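Local coordinates for nucleotidyltransferase-like protein (Exiguobacterium sibiricum, PDB 3C18) that is of unproven function but probably belongs to the nucleotidyltransferases, joining a nucleotidyltransferase-like domain to a probable substrate-binding domain and a helix-turn-helix domain, at residues G21-E26 and D102-L107; Q37-L42 and N61-S66; V44-P49 and L67-E72. All blocks are in the same frame, centred on the assembly; numbering follows the deposited sequence.

Interaction 1. Residues G21-E26 and D102-L107; sequences GIIAVE and DYLTDL
L104 holds CG anti to its own carbonyl carbon (chi1 -76°), and the next torsion, with CD1 anti to CA (chi2 173°), stretches that methyl onto the strand backbone. I23 answers with CG1 also anti to its carbonyl carbon, so that CG1, not CG2, is the branch offered to the leucine. The two side chains cross obliquely, I23 CG1 lying 3.7 Å from L104 CD1. G21 lets the leucine come close: having no side chain, it presents bare backbone on this face, and L104 CD1 rests 3.5 Å from G21 CA. The same methyl reaches the following peptide, 3.4 Å from I22 N. One methyl thus touches three successive residues: a CA, a peptide nitrogen and a side-chain branch. I22 turns its own side chain to the other side of the sheet, against Y10 and Y13 of helix 2-15. Y103 adds a lesser touch, its CD2 standing 4.4 Å from G21 N.

This is a worked example of helix-on-sheet packing in an alpha/beta domain: the short segments of strand and helix approach to 9.0 Å between axes, at an angle of 62°. I96 and I45, on the strands flanking 19-26, also touch L104. D102 stands at the N-cap position but its side chain makes no capping bond; E99 instead bonds L104 N through OE1 and T105 OG1 through OE2. No hydrogen bond joins the two segments, so cohesion between them comes from dispersion and the exclusion of water, and depends on the close approach of one leucine methyl to bare glycine backbone.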
# COMPACT_ATOMS: atom_id res chain seq x y z
N GLY A 21 11.50 -14.31 21.19
CA GLY A 21 10.75 -15.52 20.87
C GLY A 21 11.11 -16.15 19.56
O GLY A 21 11.63 -15.51 18.65
N ILE A 22 10.88 -17.45 19.51
CA ILE A 22 11.07 -18.24 18.32
C ILE A 22 9.93 -19.21 18.17
O ILE A 22 9.60 -19.97 19.07
CB ILE A 22 12.41 -19.01 18.32
CG1 ILE A 22 13.59 -18.06 18.60
CG2 ILE A 22 12.62 -19.73 17.00
CD1 ILE A 22 14.87 -18.82 18.77
N ILE A 23 9.30 -19.11 17.02
CA ILE A 23 8.14 -19.90 16.66
C ILE A 23 8.46 -20.75 15.46
O ILE A 23 9.13 -20.31 14.54
CB ILE A 23 6.95 -18.95 16.29
CG1 ILE A 23 6.16 -18.58 17.54
CG2 ILE A 23 6.03 -19.60 15.27
CD1 ILE A 23 5.12 -19.59 17.95
N ALA A 24 7.96 -21.98 15.47
CA ALA A 24 8.11 -22.89 14.34
C ALA A 24 6.74 -23.28 13.75
O ALA A 24 5.79 -23.60 14.46
CB ALA A 24 8.94 -24.11 14.74
N VAL A 25 6.67 -23.22 12.43
CA VAL A 25 5.49 -23.56 11.66
C VAL A 25 5.85 -24.55 10.57
O VAL A 25 6.70 -24.30 9.73
CB VAL A 25 4.93 -22.31 10.96
CG1 VAL A 25 3.57 -22.60 10.31
CG2 VAL A 25 4.87 -21.15 11.93
N GLU A 26 5.15 -25.67 10.57
CA GLU A 26 5.36 -26.72 9.59
C GLU A 26 4.44 -26.55 8.41
O GLU A 26 3.29 -26.12 8.54
CB GLU A 26 5.10 -28.08 10.23
CG GLU A 26 5.41 -29.24 9.33
CD GLU A 26 5.33 -30.56 10.07
OE1 GLU A 26 4.47 -30.68 10.96
OE2 GLU A 26 6.13 -31.47 9.76
N ASP A 102 8.01 -14.57 28.73
CA ASP A 102 6.69 -15.08 28.35
C ASP A 102 6.13 -14.30 27.17
O ASP A 102 4.93 -14.24 26.94
CB ASP A 102 5.74 -14.98 29.54
CG ASP A 102 6.07 -15.98 30.64
OD1 ASP A 102 6.50 -17.11 30.31
OD2 ASP A 102 5.88 -15.63 31.83
N TYR A 103 7.03 -13.69 26.42
CA TYR A 103 6.64 -12.86 25.29
C TYR A 103 5.63 -13.54 24.34
O TYR A 103 4.60 -12.96 23.97
CB TYR A 103 7.86 -12.35 24.54
CG TYR A 103 7.50 -11.72 23.23
CD1 TYR A 103 7.04 -10.41 23.18
CD2 TYR A 103 7.58 -12.44 22.04
CE1 TYR A 103 6.68 -9.83 21.99
CE2 TYR A 103 7.21 -11.87 20.85
CZ TYR A 103 6.76 -10.55 20.83
OH TYR A 103 6.39 -9.95 19.64
N LEU A 104 5.93 -14.77 23.96
CA LEU A 104 5.10 -15.46 22.96
C LEU A 104 3.86 -16.07 23.59
O LEU A 104 2.82 -16.16 22.95
CB LEU A 104 5.87 -16.53 22.20
CG LEU A 104 6.82 -16.00 21.14
CD1 LEU A 104 7.66 -17.14 20.58
CD2 LEU A 104 6.03 -15.29 20.03
N THR A 105 3.96 -16.47 24.84
CA THR A 105 2.81 -17.07 25.53
C THR A 105 1.73 -16.01 25.73
O THR A 105 0.54 -16.25 25.52
CB THR A 105 3.20 -17.73 26.89
OG1 THR A 105 3.92 -18.94 26.63
CG2 THR A 105 1.94 -18.06 27.72
N ASP A 106 2.18 -14.82 26.08
CA ASP A 106 1.29 -13.69 26.30
C ASP A 106 0.71 -13.22 24.99
O ASP A 106 -0.44 -12.80 24.92
CB ASP A 106 2.03 -12.49 26.90
CG ASP A 106 2.43 -12.70 28.34
OD1 ASP A 106 2.06 -13.75 28.92
OD2 ASP A 106 3.11 -11.79 28.87
N LEU A 107 1.54 -13.26 23.95
CA LEU A 107 1.15 -12.75 22.62
C LEU A 107 -0.00 -13.59 22.05
O LEU A 107 -0.97 -13.07 21.48
CB LEU A 107 2.37 -12.72 21.66
CG LEU A 107 2.15 -12.11 20.28
CD1 LEU A 107 1.26 -10.93 20.41
CD2 LEU A 107 3.44 -11.69 19.62

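Interaction 2. Residues Q37-L42 and N61-S66; sequences QFDVLL and NTLRVS
R64 leaves its strand with CB poised over one face of F38, a CH-pi contact in which CB lies 4.0 Å from the ring centroid. CG and CD continue past D39 OD2 without bonding to it. A bend at chi3 (89°) then folds the chain back over the ring, bringing NE and CZ near F38 CE1, and NH2 ends 3.3 Å from F38 CE1, with that carbon over a face of the guanidinium. The two planes are 45° apart, so the groups are tilted rather than stacked. NH1 turns to two waters through weak bonds, and each water donates to Q37 O, the firmer at 2.7 Å from water 2.

Three bonds hold the R64 backbone. R64 N gives a nearly straight bond (168°) to the anti lone pair of D39 OD2, 2.8 Å away, while R64 O receives both D39 N and V40 N. From there regular parallel pairing takes over: S66 N bonds to V40 O, and L42 N reaches S66 O at 2.8 Å. V40 and V65 share the face covered by helix 2-15, where V65 CG1 meets L42 CD1 at 3.7 Å. F38 and R64 also pack against Y286 and Y273 of the second subunit, placing this end of the sheet at the dimer contact.

D39 OD2 thus accepts from the backbone at the start of the strand pairing, and at 5.5 Å from R64 NE it probably attracts the guanidinium only at a distance; OD1 has a weak, long ion pair with K27 and a weak bond from a water.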
# COMPACT_ATOMS: atom_id res chain seq x y z
N GLN A 37 7.14 -22.02 0.79
CA GLN A 37 7.39 -23.17 -0.14
C GLN A 37 8.55 -24.03 0.36
O GLN A 37 9.18 -24.79 -0.39
CB GLN A 37 7.64 -22.73 -1.57
CG GLN A 37 6.36 -22.28 -2.30
CD GLN A 37 6.02 -20.82 -2.04
OE1 GLN A 37 6.91 -19.99 -1.89
NE2 GLN A 37 4.73 -20.51 -1.97
N PHE A 38 8.81 -23.84 1.65
CA PHE A 38 9.79 -24.63 2.41
C PHE A 38 9.06 -25.55 3.38
O PHE A 38 7.83 -25.56 3.41
CB PHE A 38 10.79 -23.72 3.16
CG PHE A 38 11.93 -23.26 2.30
CD1 PHE A 38 11.90 -23.45 0.93
CD2 PHE A 38 13.01 -22.65 2.84
CE1 PHE A 38 12.95 -23.05 0.15
CE2 PHE A 38 14.05 -22.24 2.05
CZ PHE A 38 14.01 -22.43 0.70
N ASP A 39 9.84 -26.27 4.18
CA ASP A 39 9.33 -27.35 5.04
C ASP A 39 8.96 -26.85 6.42
O ASP A 39 8.03 -27.34 7.06
CB ASP A 39 10.38 -28.47 5.21
CG ASP A 39 10.77 -29.12 3.90
OD1 ASP A 39 9.86 -29.43 3.13
OD2 ASP A 39 11.97 -29.32 3.65
N VAL A 40 9.77 -25.92 6.91
CA VAL A 40 9.56 -25.31 8.22
C VAL A 40 9.89 -23.85 8.13
O VAL A 40 10.88 -23.47 7.52
CB VAL A 40 10.43 -25.97 9.33
CG1 VAL A 40 10.31 -25.19 10.63
CG2 VAL A 40 10.00 -27.41 9.53
N LEU A 41 9.03 -23.03 8.72
CA LEU A 41 9.29 -21.60 8.81
C LEU A 41 9.54 -21.27 10.27
O LEU A 41 8.81 -21.66 11.16
CB LEU A 41 8.12 -20.78 8.26
CG LEU A 41 8.41 -19.26 8.11
CD1 LEU A 41 7.85 -18.71 6.85
CD2 LEU A 41 7.95 -18.45 9.29
N LEU A 42 10.65 -20.61 10.51
CA LEU A 42 10.99 -20.16 11.83
C LEU A 42 10.80 -18.66 11.88
O LEU A 42 11.27 -17.94 11.03
CB LEU A 42 12.45 -20.48 12.15
CG LEU A 42 12.86 -21.92 12.43
CD1 LEU A 42 14.38 -22.01 12.50
CD2 LEU A 42 12.21 -22.42 13.72
N ASN A 61 20.28 -30.95 6.40
CA ASN A 61 20.14 -32.31 5.97
C ASN A 61 19.20 -32.29 4.78
O ASN A 61 19.58 -31.90 3.66
CB ASN A 61 19.65 -33.19 7.11
CG ASN A 61 20.72 -33.31 8.22
OD1 ASN A 61 21.93 -33.26 7.95
ND2 ASN A 61 20.28 -33.44 9.47
N THR A 62 17.97 -32.65 5.05
CA THR A 62 16.99 -32.72 3.98
C THR A 62 15.92 -31.63 4.13
O THR A 62 15.13 -31.34 3.22
CB THR A 62 16.37 -34.14 3.97
OG1 THR A 62 15.38 -34.21 2.95
CG2 THR A 62 15.71 -34.48 5.33
N LEU A 63 15.94 -31.01 5.32
CA LEU A 63 14.90 -30.07 5.75
C LEU A 63 15.21 -28.64 5.37
O LEU A 63 16.19 -28.08 5.82
CB LEU A 63 14.73 -30.14 7.27
CG LEU A 63 13.49 -29.42 7.82
CD1 LEU A 63 12.21 -30.16 7.41
CD2 LEU A 63 13.56 -29.27 9.32
N ARG A 64 14.34 -28.08 4.54
CA ARG A 64 14.45 -26.69 4.08
C ARG A 64 13.71 -25.78 5.02
O ARG A 64 12.54 -25.97 5.32
CB ARG A 64 13.90 -26.53 2.66
CG ARG A 64 14.63 -27.34 1.65
CD ARG A 64 13.84 -27.50 0.39
NE ARG A 64 14.07 -26.42 -0.56
CZ ARG A 64 13.25 -26.11 -1.56
NH1 ARG A 64 12.12 -26.79 -1.73
NH2 ARG A 64 13.54 -25.12 -2.38
N VAL A 65 14.44 -24.79 5.49
CA VAL A 65 13.97 -23.89 6.55
C VAL A 65 14.09 -22.44 6.12
O VAL A 65 15.14 -21.99 5.73
CB VAL A 65 14.81 -24.09 7.83
CG1 VAL A 65 14.30 -23.24 9.00
CG2 VAL A 65 14.85 -25.55 8.21
N SER A 66 12.96 -21.74 6.18
CA SER A 66 12.92 -20.28 6.02
C SER A 66 12.91 -19.62 7.40
O SER A 66 12.13 -19.96 8.27
CB SER A 66 11.68 -19.83 5.24
OG SER A 66 11.78 -18.45 4.95
O HOH W 1 10.17 -27.59 0.88
O HOH W 2 9.02 -25.96 -2.82

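Interaction 3. Residues V44-P49 and L67-E72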
# COMPACT_ATOMS: atom_id res chain seq x y z
N VAL A 44 11.60 -15.56 14.23
CA VAL A 44 12.44 -15.07 15.33
C VAL A 44 12.08 -13.63 15.61
O VAL A 44 12.20 -12.79 14.74
CB VAL A 44 13.97 -15.17 14.96
CG1 VAL A 44 14.83 -14.72 16.10
CG2 VAL A 44 14.34 -16.63 14.54
N ILE A 45 11.58 -13.36 16.82
CA ILE A 45 11.27 -11.99 17.24
C ILE A 45 12.40 -11.47 18.12
O ILE A 45 12.80 -12.10 19.11
CB ILE A 45 9.93 -11.83 17.93
CG1 ILE A 45 8.81 -12.38 17.03
CG2 ILE A 45 9.64 -10.31 18.15
CD1 ILE A 45 8.60 -13.89 17.16
N THR A 46 12.87 -10.29 17.75
CA THR A 46 14.07 -9.72 18.30
C THR A 46 13.99 -8.21 18.52
O THR A 46 13.23 -7.50 17.85
CB THR A 46 15.23 -10.05 17.32
OG1 THR A 46 16.48 -9.67 17.89
CG2 THR A 46 15.06 -9.35 16.03
N ARG A 47 14.79 -7.74 19.47
CA ARG A 47 14.95 -6.31 19.74
C ARG A 47 16.27 -5.84 19.23
O ARG A 47 16.70 -4.72 19.48
CB ARG A 47 14.84 -6.00 21.22
CG ARG A 47 13.48 -6.18 21.75
CD ARG A 47 13.43 -5.87 23.22
NE ARG A 47 12.14 -6.26 23.75
CZ ARG A 47 11.83 -6.29 25.04
NH1 ARG A 47 12.73 -5.96 25.95
NH2 ARG A 47 10.61 -6.67 25.43
N ASP A 48 16.93 -6.69 18.47
CA ASP A 48 18.14 -6.29 17.77
C ASP A 48 17.83 -4.97 17.04
O ASP A 48 17.00 -4.94 16.12
CB ASP A 48 18.56 -7.36 16.75
CG ASP A 48 19.83 -6.99 15.96
OD1 ASP A 48 20.22 -5.81 15.90
OD2 ASP A 48 20.44 -7.90 15.36
N PRO A 49 18.51 -3.88 17.42
CA PRO A 49 18.26 -2.56 16.88
C PRO A 49 18.63 -2.41 15.43
O PRO A 49 18.24 -1.43 14.80
CB PRO A 49 19.14 -1.66 17.74
CG PRO A 49 20.20 -2.56 18.25
CD PRO A 49 19.49 -3.84 18.51
N LEU A 67 13.81 -18.67 7.58
CA LEU A 67 13.85 -17.92 8.81
C LEU A 67 13.48 -16.44 8.60
O LEU A 67 14.16 -15.70 7.87
CB LEU A 67 15.21 -18.07 9.45
CG LEU A 67 15.36 -17.61 10.89
CD1 LEU A 67 16.39 -18.42 11.61
CD2 LEU A 67 15.71 -16.13 10.91
N HIS A 68 12.38 -16.07 9.24
CA HIS A 68 11.93 -14.67 9.31
C HIS A 68 12.38 -14.03 10.62
O HIS A 68 12.03 -14.48 11.69
CB HIS A 68 10.42 -14.57 9.13
CG HIS A 68 9.98 -14.77 7.70
ND1 HIS A 68 9.33 -13.80 6.97
CD2 HIS A 68 10.15 -15.83 6.86
CE1 HIS A 68 9.09 -14.26 5.75
NE2 HIS A 68 9.58 -15.48 5.65
N LEU A 69 13.21 -13.01 10.48
CA LEU A 69 13.77 -12.24 11.58
C LEU A 69 13.05 -10.90 11.56
O LEU A 69 13.15 -10.16 10.58
CB LEU A 69 15.29 -12.03 11.39
CG LEU A 69 16.04 -11.42 12.59
CD1 LEU A 69 15.91 -12.29 13.83
CD2 LEU A 69 17.49 -11.20 12.26
N VAL A 70 12.27 -10.64 12.61
CA VAL A 70 11.45 -9.43 12.70
C VAL A 70 11.62 -8.72 14.02
O VAL A 70 11.68 -9.35 15.05
CB VAL A 70 9.97 -9.79 12.57
CG1 VAL A 70 9.11 -8.53 12.57
CG2 VAL A 70 9.75 -10.59 11.28
N HIS A 71 11.69 -7.41 13.97
CA HIS A 71 11.79 -6.61 15.22
C HIS A 71 10.45 -6.61 15.91
O HIS A 71 9.41 -6.52 15.27
CB HIS A 71 12.23 -5.18 14.92
CG HIS A 71 12.68 -4.43 16.13
ND1 HIS A 71 11.79 -3.99 17.09
CD2 HIS A 71 13.91 -4.10 16.57
CE1 HIS A 71 12.46 -3.39 18.06
NE2 HIS A 71 13.75 -3.43 17.76
N GLU A 72 10.49 -6.70 17.23
CA GLU A 72 9.29 -6.75 18.06
C GLU A 72 8.31 -5.62 17.78
O GLU A 72 7.11 -5.81 17.90
CB GLU A 72 9.67 -6.73 19.55
CG GLU A 72 8.48 -6.83 20.48
CD GLU A 72 8.87 -6.85 21.95
OE1 GLU A 72 10.07 -6.95 22.24
OE2 GLU A 72 7.98 -6.76 22.82
O HOH W 3 15.44 -1.99 19.47
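The imidazole of H71 has T46 O over one face, 3.6 Å from CG, while its edge carries D48 O beside CD2 and, in the ring plane, a water at NE2. That water, bonded to NE2, donates to R47 O, bridging the ring to the turn. H71 stands at the N-cap of helix 72-81, and its other ring nitrogen, ND1, caps the backbone N of Q73. The guanidinium of R47 meets E72 OE1 at its edge, in plane, and the guanidinium and carboxylate are nearly coplanar (23°). Here the parallel strands 40-46 and 63-71 of the mixed sheet in the nucleotidyltransferase-like domain run out, one into a turn and the other into a helix.

The salt bridge is carried by R47 NE, which meets the syn lone pair of E72 OE1 at 2.7 Å and 170°; NH2 adds only a weak bond to the same oxygen. R47 is extended from CG to NE and lies alongside E72, both pointing the same way. Between the strands, V44 N gives to H68 O, V70 N to V44 O and T46 N to V70 O, the first two almost straight. T46 O then accepts E72 N at 2.9 Å, from above the carbonyl plane, carrying the pairing into the first residue of the helix.

T46 OG1, anti to its backbone N (chi1 -172°), accepts D48 N in an ST turn just past the end of the strand. H68, buried, has its two ring nitrogens bonded to W53 and D36. On the face shared by V44 and L69, packing is tight: V44 CG1 and L69 CD1 are only 3.5 Å apart.

How the interactions relate
Strand 40-46 ties the three contacts together. On one side it pairs with strand 19-26, through V25 O to L41 N towards interaction 2 and G21 O to I45 N towards interaction 3; on the other it runs beside strand 63-71, where L42 O to H68 N joins interactions 2 and 3. These two are successive parts of one parallel strand pair, whereas interaction 1 packs a helix against the sheet. Chemistry follows position: interaction 1 is buried and apolar, interaction 2 is partly buried and watered where the strands begin near the second subunit, and interaction 3 is mostly buried, its salt bridge set at the strand ends. Y103 of interaction 1 touches both I45 and E72.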